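Pyruvate kinase (Pseudomonas aeruginosa, PDB 6QXL) binds glucose-6-phosphate in its C-terminal alpha/beta domain and probably catalyses the last step of glycolysis, making pyruvate and ATP from phosphoenolpyruvate and ADP. Local coordinates at residues A[383-389]-A[464-470]; A[364-368]-A[392-398]. All blocks are in the same frame, centred on the assembly; numbering follows the deposited sequence.

Contact 1 (A[383-389]-A[464-470]). With G6P (6-O-phosphono-alpha-D-glucopyranose), chain M.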
ATOM      1  N   LEU A 383      13.943 -31.405   2.965  1.00 46.97           N
ATOM      2  CA  LEU A 383      14.952 -32.304   3.498  1.00 46.21           C
ATOM      3  C   LEU A 383      15.856 -31.482   4.376  1.00 46.96           C
ATOM      4  O   LEU A 383      16.522 -30.576   3.895  1.00 47.07           O
ATOM      5  CB  LEU A 383      15.759 -32.977   2.391  1.00 44.02           C
ATOM      6  CG  LEU A 383      15.013 -33.678   1.272  1.00 45.96           C
ATOM      7  CD1 LEU A 383      16.031 -34.517   0.484  1.00 51.27           C
ATOM      8  CD2 LEU A 383      13.846 -34.524   1.749  1.00 44.16           C
ATOM      9  N   THR A 384      15.887 -31.804   5.664  1.00 50.02           N
ATOM     10  CA  THR A 384      16.626 -31.006   6.618  1.00 47.82           C
ATOM     11  C   THR A 384      17.344 -31.882   7.625  1.00 46.25           C
ATOM     12  O   THR A 384      16.840 -32.917   8.040  1.00 50.13           O
ATOM     13  CB  THR A 384      15.696 -29.994   7.345  1.00 44.06           C
ATOM     14  OG1 THR A 384      16.450 -29.236   8.320  1.00 41.74           O
ATOM     15  CG2 THR A 384      14.511 -30.709   8.008  1.00 42.52           C
ATOM     16  N   GLU A 385      18.501 -31.405   8.048  1.00 47.88           N
ATOM     17  CA  GLU A 385      19.338 -32.082   9.009  1.00 52.11           C
ATOM     18  C   GLU A 385      18.955 -31.647  10.423  1.00 51.35           C
ATOM     19  O   GLU A 385      18.659 -32.493  11.265  1.00 54.38           O
ATOM     20  CB  GLU A 385      20.818 -31.819   8.706  1.00 56.21           C
ATOM     21  CG  GLU A 385      21.818 -32.872   9.121  1.00 63.47           C
ATOM     22  CD  GLU A 385      21.698 -34.227   8.349  1.00 67.82           C
ATOM     23  OE1 GLU A 385      20.815 -34.433   7.495  1.00 65.51           O
ATOM     24  OE2 GLU A 385      22.480 -35.151   8.630  1.00 72.65           O
ATOM     25  N   SER A 386      18.943 -30.342  10.665  1.00 47.00           N
ATOM     26  CA  SER A 386      18.716 -29.786  11.989  1.00 43.13           C
ATOM     27  C   SER A 386      17.374 -29.098  12.178  1.00 40.10           C
ATOM     28  O   SER A 386      17.073 -28.639  13.275  1.00 37.95           O
ATOM     29  CB  SER A 386      19.825 -28.795  12.327  1.00 43.84           C
ATOM     30  OG  SER A 386      19.622 -27.558  11.659  1.00 42.97           O
ATOM     31  N   GLY A 387      16.581 -28.995  11.120  1.00 42.14           N
ATOM     32  CA  GLY A 387      15.302 -28.267  11.166  1.00 39.42           C
ATOM     33  C   GLY A 387      15.388 -26.770  10.881  1.00 39.31           C
ATOM     34  O   GLY A 387      14.371 -26.098  10.880  1.00 39.69           O
ATOM     35  N   PHE A 388      16.575 -26.248  10.605  1.00 35.95           N
ATOM     36  CA  PHE A 388      16.732 -24.828  10.321  1.00 36.64           C
ATOM     37  C   PHE A 388      15.979 -24.350   9.084  1.00 36.21           C
ATOM     38  O   PHE A 388      15.373 -23.284   9.091  1.00 36.12           O
ATOM     39  CB  PHE A 388      18.205 -24.463  10.172  1.00 34.46           C
ATOM     40  CG  PHE A 388      18.435 -23.021   9.865  1.00 40.34           C
ATOM     41  CD1 PHE A 388      18.378 -22.066  10.870  1.00 43.99           C
ATOM     42  CD2 PHE A 388      18.686 -22.596   8.562  1.00 46.77           C
ATOM     43  CE1 PHE A 388      18.601 -20.717  10.609  1.00 44.40           C
ATOM     44  CE2 PHE A 388      18.893 -21.255   8.263  1.00 44.57           C
ATOM     45  CZ  PHE A 388      18.847 -20.311   9.302  1.00 45.23           C
ATOM     46  N   THR A 389      16.040 -25.108   8.012  1.00 37.98           N
ATOM     47  CA  THR A 389      15.356 -24.686   6.803  1.00 39.03           C
ATOM     48  C   THR A 389      13.839 -24.546   7.002  1.00 35.81           C
ATOM     49  O   THR A 389      13.290 -23.526   6.654  1.00 38.35           O
ATOM     50  CB  THR A 389      15.750 -25.569   5.606  1.00 38.87           C
ATOM     51  OG1 THR A 389      17.147 -25.432   5.366  1.00 36.26           O
ATOM     52  CG2 THR A 389      15.034 -25.125   4.355  1.00 40.21           C
ATOM     53  N   TYR A 464      24.094 -35.133   1.516  1.00 75.86           N
ATOM     54  CA  TYR A 464      23.073 -35.535   2.470  1.00 71.11           C
ATOM     55  C   TYR A 464      23.643 -35.764   3.878  1.00 76.22           C
ATOM     56  O   TYR A 464      23.042 -36.460   4.688  1.00 68.05           O
ATOM     57  CB  TYR A 464      22.396 -36.783   1.941  1.00 69.62           C
ATOM     58  CG  TYR A 464      21.532 -36.599   0.705  1.00 75.37           C
ATOM     59  CD1 TYR A 464      20.825 -35.421   0.455  1.00 73.85           C
ATOM     60  CD2 TYR A 464      21.324 -37.667  -0.157  1.00 75.26           C
ATOM     61  CE1 TYR A 464      19.990 -35.312  -0.649  1.00 71.85           C
ATOM     62  CE2 TYR A 464      20.509 -37.547  -1.267  1.00 68.74           C
ATOM     63  CZ  TYR A 464      19.850 -36.362  -1.516  1.00 66.79           C
ATOM     64  OH  TYR A 464      19.032 -36.209  -2.624  1.00 61.37           O
ATOM     65  N   THR A 465      24.797 -35.165   4.159  1.00 83.34           N
ATOM     66  CA  THR A 465      25.531 -35.419   5.398  1.00 82.10           C
ATOM     67  C   THR A 465      25.757 -34.136   6.216  1.00 87.75           C
ATOM     68  O   THR A 465      25.529 -34.126   7.421  1.00 74.81           O
ATOM     69  CB  THR A 465      26.880 -36.087   5.091  1.00 78.76           C
ATOM     70  OG1 THR A 465      27.724 -35.165   4.385  1.00 87.88           O
ATOM     71  CG2 THR A 465      26.682 -37.337   4.208  1.00 75.59           C
ATOM     72  N   ALA A 466      26.165 -33.037   5.568  1.00 95.87           N
ATOM     73  CA  ALA A 466      26.395 -31.766   6.236  1.00 90.04           C
ATOM     74  C   ALA A 466      25.070 -31.024   6.493  1.00 88.33           C
ATOM     75  O   ALA A 466      24.058 -31.293   5.871  1.00 89.92           O
ATOM     76  CB  ALA A 466      27.340 -30.897   5.416  1.00 83.33           C
ATOM     77  N   GLN A 467      25.110 -30.092   7.435  1.00 84.69           N
ATOM     78  CA  GLN A 467      24.004 -29.196   7.741  1.00 80.03           C
ATOM     79  C   GLN A 467      24.315 -27.796   7.193  1.00 78.26           C
ATOM     80  O   GLN A 467      25.464 -27.483   6.915  1.00 77.92           O
ATOM     81  CB  GLN A 467      23.757 -29.192   9.258  1.00 83.66           C
ATOM     82  CG  GLN A 467      23.391 -27.866   9.893  1.00 84.58           C
ATOM     83  CD  GLN A 467      23.390 -27.857  11.384  1.00 84.97           C
ATOM     84  OE1 GLN A 467      23.659 -28.851  12.086  1.00 76.64           O
ATOM     85  NE2 GLN A 467      22.972 -26.725  11.895  1.00 77.60           N
ATOM     86  N   GLY A 468      23.275 -26.972   7.073  1.00 76.28           N
ATOM     87  CA  GLY A 468      23.423 -25.581   6.659  1.00 76.11           C
ATOM     88  C   GLY A 468      23.716 -25.317   5.186  1.00 74.77           C
ATOM     89  O   GLY A 468      24.069 -24.211   4.831  1.00 81.81           O
ATOM     90  N   GLY A 469      23.536 -26.316   4.322  1.00 64.47           N
ATOM     91  CA  GLY A 469      23.794 -26.175   2.899  1.00 52.32           C
ATOM     92  C   GLY A 469      22.561 -26.347   2.025  1.00 48.12           C
ATOM     93  O   GLY A 469      22.738 -26.762   0.885  1.00 52.41           O
ATOM     94  N   THR A 470      21.333 -26.034   2.489  1.00 39.73           N
ATOM     95  CA  THR A 470      20.199 -26.039   1.573  1.00 39.25           C
ATOM     96  C   THR A 470      20.450 -25.001   0.482  1.00 39.12           C
ATOM     97  O   THR A 470      20.750 -23.846   0.798  1.00 37.57           O
ATOM     98  CB  THR A 470      18.853 -25.728   2.258  1.00 40.37           C
ATOM     99  OG1 THR A 470      18.518 -26.760   3.172  1.00 44.04           O
ATOM    100  CG2 THR A 470      17.719 -25.656   1.255  1.00 42.02           C
TER
HETATM  101  C1  G6P M 501      19.439 -31.293   3.347  1.00 66.04           C
HETATM  102  C2  G6P M 501      20.650 -32.202   3.287  1.00 67.39           C
HETATM  103  C3  G6P M 501      21.807 -31.228   3.106  1.00 64.36           C
HETATM  104  C4  G6P M 501      21.620 -29.878   3.772  1.00 56.96           C
HETATM  105  C5  G6P M 501      20.751 -30.163   4.986  1.00 57.88           C
HETATM  106  C6  G6P M 501      20.685 -28.941   5.885  1.00 63.32           C
HETATM  107  O1  G6P M 501      18.363 -32.189   3.114  1.00 69.92           O
HETATM  108  O2  G6P M 501      20.765 -33.081   4.437  1.00 59.39           O
HETATM  109  O3  G6P M 501      21.751 -31.007   1.721  1.00 74.37           O
HETATM  110  O4  G6P M 501      22.892 -29.233   4.042  1.00 53.71           O
HETATM  111  O5  G6P M 501      19.447 -30.581   4.588  1.00 57.88           O
HETATM  112  O6  G6P M 501      19.483 -28.811   6.621  1.00 59.97           O
HETATM  113  P   G6P M 501      19.332 -27.627   7.755  1.00 56.21           P
HETATM  114  O1P G6P M 501      19.762 -28.219   9.075  1.00 61.83           O
HETATM  115  O2P G6P M 501      17.855 -27.578   7.438  1.00 40.07           O
HETATM  116  O3P G6P M 501      20.267 -26.404   7.574  1.00 46.90           O
HETATM  117  O   HOH W   1      16.088 -28.204   2.642  1.00 41.82           O

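Contact 2 (A[364-368]-A[392-398])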
ATOM      1  N   ALA A 364      14.454 -21.036   1.402  1.00 31.56           N
ATOM      2  CA  ALA A 364      13.240 -21.144   2.213  1.00 33.78           C
ATOM      3  C   ALA A 364      12.229 -20.076   1.802  1.00 31.86           C
ATOM      4  O   ALA A 364      11.076 -20.390   1.470  1.00 30.10           O
ATOM      5  CB  ALA A 364      13.558 -21.024   3.687  1.00 36.50           C
ATOM      6  N   LEU A 365      12.685 -18.825   1.759  1.00 30.13           N
ATOM      7  CA  LEU A 365      11.787 -17.732   1.391  1.00 31.01           C
ATOM      8  C   LEU A 365      11.249 -17.899  -0.018  1.00 32.99           C
ATOM      9  O   LEU A 365      10.061 -17.680  -0.260  1.00 24.99           O
ATOM     10  CB  LEU A 365      12.469 -16.393   1.561  1.00 32.03           C
ATOM     11  CG  LEU A 365      12.820 -16.139   3.034  1.00 33.32           C
ATOM     12  CD1 LEU A 365      13.595 -14.874   3.249  1.00 32.95           C
ATOM     13  CD2 LEU A 365      11.560 -16.131   3.914  1.00 37.18           C
ATOM     14  N   ALA A 366      12.113 -18.340  -0.935  1.00 35.01           N
ATOM     15  CA  ALA A 366      11.699 -18.517  -2.315  1.00 33.34           C
ATOM     16  C   ALA A 366      10.638 -19.596  -2.458  1.00 33.93           C
ATOM     17  O   ALA A 366       9.763 -19.502  -3.322  1.00 37.41           O
ATOM     18  CB  ALA A 366      12.904 -18.836  -3.179  1.00 37.30           C
ATOM     19  N   SER A 367      10.704 -20.614  -1.604  1.00 34.57           N
ATOM     20  CA  SER A 367       9.722 -21.689  -1.630  1.00 33.64           C
ATOM     21  C   SER A 367       8.378 -21.219  -1.121  1.00 32.09           C
ATOM     22  O   SER A 367       7.338 -21.566  -1.692  1.00 26.48           O
ATOM     23  CB  SER A 367      10.195 -22.879  -0.793  1.00 37.79           C
ATOM     24  OG  SER A 367      11.471 -23.321  -1.197  1.00 37.61           O
ATOM     25  N   MET A 368       8.385 -20.440  -0.041  1.00 29.76           N
ATOM     26  CA  MET A 368       7.110 -19.912   0.469  1.00 32.07           C
ATOM     27  C   MET A 368       6.461 -18.979  -0.539  1.00 31.27           C
ATOM     28  O   MET A 368       5.251 -19.079  -0.786  1.00 29.72           O
ATOM     29  CB  MET A 368       7.297 -19.230   1.805  1.00 33.28           C
ATOM     30  CG  MET A 368       7.790 -20.180   2.887  1.00 38.41           C
ATOM     31  SD  MET A 368       6.881 -21.734   2.986  1.00 40.80           S
ATOM     32  CE  MET A 368       5.323 -21.190   3.666  1.00 42.24           C
ATOM     33  N   ILE A 392      12.757 -21.367   8.914  1.00 40.77           N
ATOM     34  CA  ILE A 392      12.651 -20.164   8.106  1.00 37.47           C
ATOM     35  C   ILE A 392      11.366 -20.213   7.281  1.00 37.58           C
ATOM     36  O   ILE A 392      10.598 -19.255   7.258  1.00 37.27           O
ATOM     37  CB  ILE A 392      13.849 -19.991   7.196  1.00 39.91           C
ATOM     38  CG1 ILE A 392      15.168 -19.989   7.982  1.00 47.41           C
ATOM     39  CG2 ILE A 392      13.730 -18.714   6.373  1.00 41.93           C
ATOM     40  CD1 ILE A 392      15.272 -18.989   9.097  1.00 49.26           C
ATOM     41  N   MET A 393      11.086 -21.335   6.648  1.00 36.04           N
ATOM     42  CA  MET A 393       9.860 -21.432   5.864  1.00 44.16           C
ATOM     43  C   MET A 393       8.641 -21.026   6.698  1.00 40.74           C
ATOM     44  O   MET A 393       7.784 -20.282   6.228  1.00 38.35           O
ATOM     45  CB  MET A 393       9.653 -22.837   5.309  1.00 45.95           C
ATOM     46  CG  MET A 393      10.706 -23.282   4.305  1.00 46.97           C
ATOM     47  SD  MET A 393      10.321 -24.923   3.700  1.00 50.45           S
ATOM     48  CE  MET A 393      11.579 -25.122   2.456  1.00 60.66           C
ATOM     49  N   SER A 394       8.600 -21.475   7.950  1.00 40.84           N
ATOM     50  CA  SER A 394       7.410 -21.313   8.770  1.00 39.50           C
ATOM     51  C   SER A 394       7.276 -19.921   9.399  1.00 38.20           C
ATOM     52  O   SER A 394       6.255 -19.630  10.002  1.00 39.07           O
ATOM     53  CB  SER A 394       7.371 -22.405   9.833  1.00 35.52           C
ATOM     54  OG  SER A 394       8.498 -22.338  10.671  1.00 34.02           O
ATOM     55  N   ARG A 395       8.290 -19.065   9.237  1.00 37.99           N
ATOM     56  CA  ARG A 395       8.140 -17.649   9.569  1.00 35.83           C
ATOM     57  C   ARG A 395       7.236 -16.887   8.603  1.00 36.67           C
ATOM     58  O   ARG A 395       6.841 -15.788   8.896  1.00 38.46           O
ATOM     59  CB  ARG A 395       9.479 -16.925   9.598  1.00 38.20           C
ATOM     60  CG  ARG A 395      10.573 -17.491  10.481  1.00 36.55           C
ATOM     61  CD  ARG A 395      10.145 -17.769  11.890  1.00 35.18           C
ATOM     62  NE  ARG A 395       9.389 -19.019  11.962  1.00 34.45           N
ATOM     63  CZ  ARG A 395       8.628 -19.374  12.981  1.00 29.73           C
ATOM     64  NH1 ARG A 395       8.494 -18.574  14.040  1.00 26.84           N
ATOM     65  NH2 ARG A 395       7.969 -20.519  12.914  1.00 29.51           N
ATOM     66  N   ILE A 396       6.910 -17.464   7.460  1.00 40.83           N
ATOM     67  CA  ILE A 396       6.140 -16.777   6.437  1.00 40.08           C
ATOM     68  C   ILE A 396       4.704 -17.244   6.497  1.00 39.72           C
ATOM     69  O   ILE A 396       4.434 -18.438   6.537  1.00 43.81           O
ATOM     70  CB  ILE A 396       6.733 -17.080   5.041  1.00 38.07           C
ATOM     71  CG1 ILE A 396       8.190 -16.643   4.967  1.00 39.46           C
ATOM     72  CG2 ILE A 396       5.949 -16.406   3.953  1.00 38.15           C
ATOM     73  CD1 ILE A 396       8.398 -15.193   5.290  1.00 42.27           C
ATOM     74  N   ARG A 397       3.777 -16.300   6.472  1.00 39.54           N
ATOM     75  CA  ARG A 397       2.373 -16.663   6.524  1.00 38.12           C
ATOM     76  C   ARG A 397       2.036 -17.504   5.324  1.00 40.52           C
ATOM     77  O   ARG A 397       2.377 -17.138   4.205  1.00 43.92           O
ATOM     78  CB  ARG A 397       1.473 -15.441   6.541  1.00 41.92           C
ATOM     79  CG  ARG A 397       1.465 -14.664   7.849  1.00 43.62           C
ATOM     80  CD  ARG A 397       0.742 -13.330   7.666  1.00 46.89           C
ATOM     81  NE  ARG A 397      -0.227 -13.098   8.754  1.00 45.32           N
ATOM     82  CZ  ARG A 397       0.056 -12.487   9.881  1.00 46.35           C
ATOM     83  NH1 ARG A 397       1.269 -11.987  10.121  1.00 49.38           N
ATOM     84  NH2 ARG A 397      -0.874 -12.385  10.798  1.00 50.40           N
ATOM     85  N   SER A 398       1.375 -18.629   5.559  1.00 41.05           N
ATOM     86  CA  SER A 398       0.926 -19.502   4.496  1.00 38.50           C
ATOM     87  C   SER A 398      -0.060 -20.507   5.049  1.00 37.85           C
ATOM     88  O   SER A 398      -0.172 -20.678   6.253  1.00 37.70           O
ATOM     89  CB  SER A 398       2.132 -20.253   3.902  1.00 40.67           C
ATOM     90  OG  SER A 398       1.720 -21.215   2.935  1.00 39.32           O
TER

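Contact 1 (A[383-389]-A[464-470])
Thr389 and Thr470 meet tip to tip, OG1 to OG1 at 2.9 Å, in a hydrogen bond whose donor either hydroxyl could be. Both belong to the glucose-6-phosphate pocket in the C-terminal alpha/beta domain of pyruvate kinase, where the loop between strand 377-383 and helix 388-394 faces the loop that follows strand 455-461. The case illustrates how two loops can be joined largely through the ligand they share. The phosphate lies at the N-terminal end of helix 388-394, whose N-cap is Gly387, and the helix dipole would favour its charge. O2P takes the backbone N-H of Thr389 in a fairly straight bond (161°) and, by a modelled contact too short to be taken at face value, the hydroxyl of Thr384; that hydroxyl, anti to its own backbone N (chi1 178°), also accepts from Gly387 N in an ST motif. O1P is gripped twice by Ser386, through N at 2.8 Å and through OG at 2.7 Å. From the facing loop, Gly468 N donates to O3P and Gly469 N to the sugar O4, which itself gives its proton to Ala466 O at 3.0 Å. Beyond the phosphate, Glu385 and Gln467 pass each other at a slant, CB to CB at 4.0 Å, with carboxylate and amide planes 47° apart. The bend at chi2 sets Glu385 OE1 3.3 Å from the sugar O2, while OE2 is weakly hydrogen-bonded to His408 NE2. The extended Gln467 chain instead lays its amide beside Ser386 without bonding to it. At the far end, Leu383 CD1 approaches the Tyr464 ring obliquely. Next to the threonine pair, a water bridges the segments, donating to Leu383 O at 2.7 Å and hydrogen-bonded to Thr470 OG1.

Contact 2 (A[364-368]-A[392-398])
With chi1, chi2 and chi3 all near -60° (-62°, -48° and -71°), Met368 curls over the backbone of Met393, while Met393 runs out straight beyond CG, and the two chains cross at about a right angle, Met368 SD lying 3.8 Å from Met393 CB. The pairing exemplifies how a flexible thioether can follow a neighbour's contour: Met368 CG rests against the carbonyl O of Met393, and its methyl CE reaches on to CB of Ser398. The hydroxyl of Ser398 is held by Asn372. Met393, in turn, passes its CG over Ala364 CB at 3.7 Å and brings CE beside Ser367, whose OG is bonded to Ile363 O one turn back. A small residue on helix 359-373 permits the close approach, since Ala364 CB also meets Ile392 CG2 at 3.5 Å. Leu365 and Ile396 meet crosswise, with Leu365 CD2 equally near CG1 and CD1 of Ile396, 3.6 Å from each. No hydrogen bond spans the interface. Met368 and Met393 both touch Ile380 and Ile402 of the central sheet; Leu365 also packs on Tyr369, and Ala366 on Thr370, of the second subunit. Such buried packing of a helix on a neighbouring helix and the turn that follows it, over one face of a mostly parallel sheet, is typical of a layered alpha/beta fold, here the C-terminal domain of pyruvate kinase.

How the contacts relate
Helix 388-394 ties the two sites together: its first turn holds the phosphate in contact 1, and Ile392 and Met393, further along it, pack against helix 359-373 in contact 2. The centres lie 16 Å apart, yet the contacts touch, Thr389 O lying 3.9 Å from Ala364 CB. In sequence the segments of the two contacts are interleaved, all within the alpha/beta domain. Contact 1 is partly exposed and polar, contact 2 buried and apolar, although the side chain of Ile392 is still about 8 Å from the ligand. Leu365 of contact 2 also packs on the second subunit, so the helix beside the pocket also lies at a subunit interface, well apart from the magnesium held by Glu223 and Asp250.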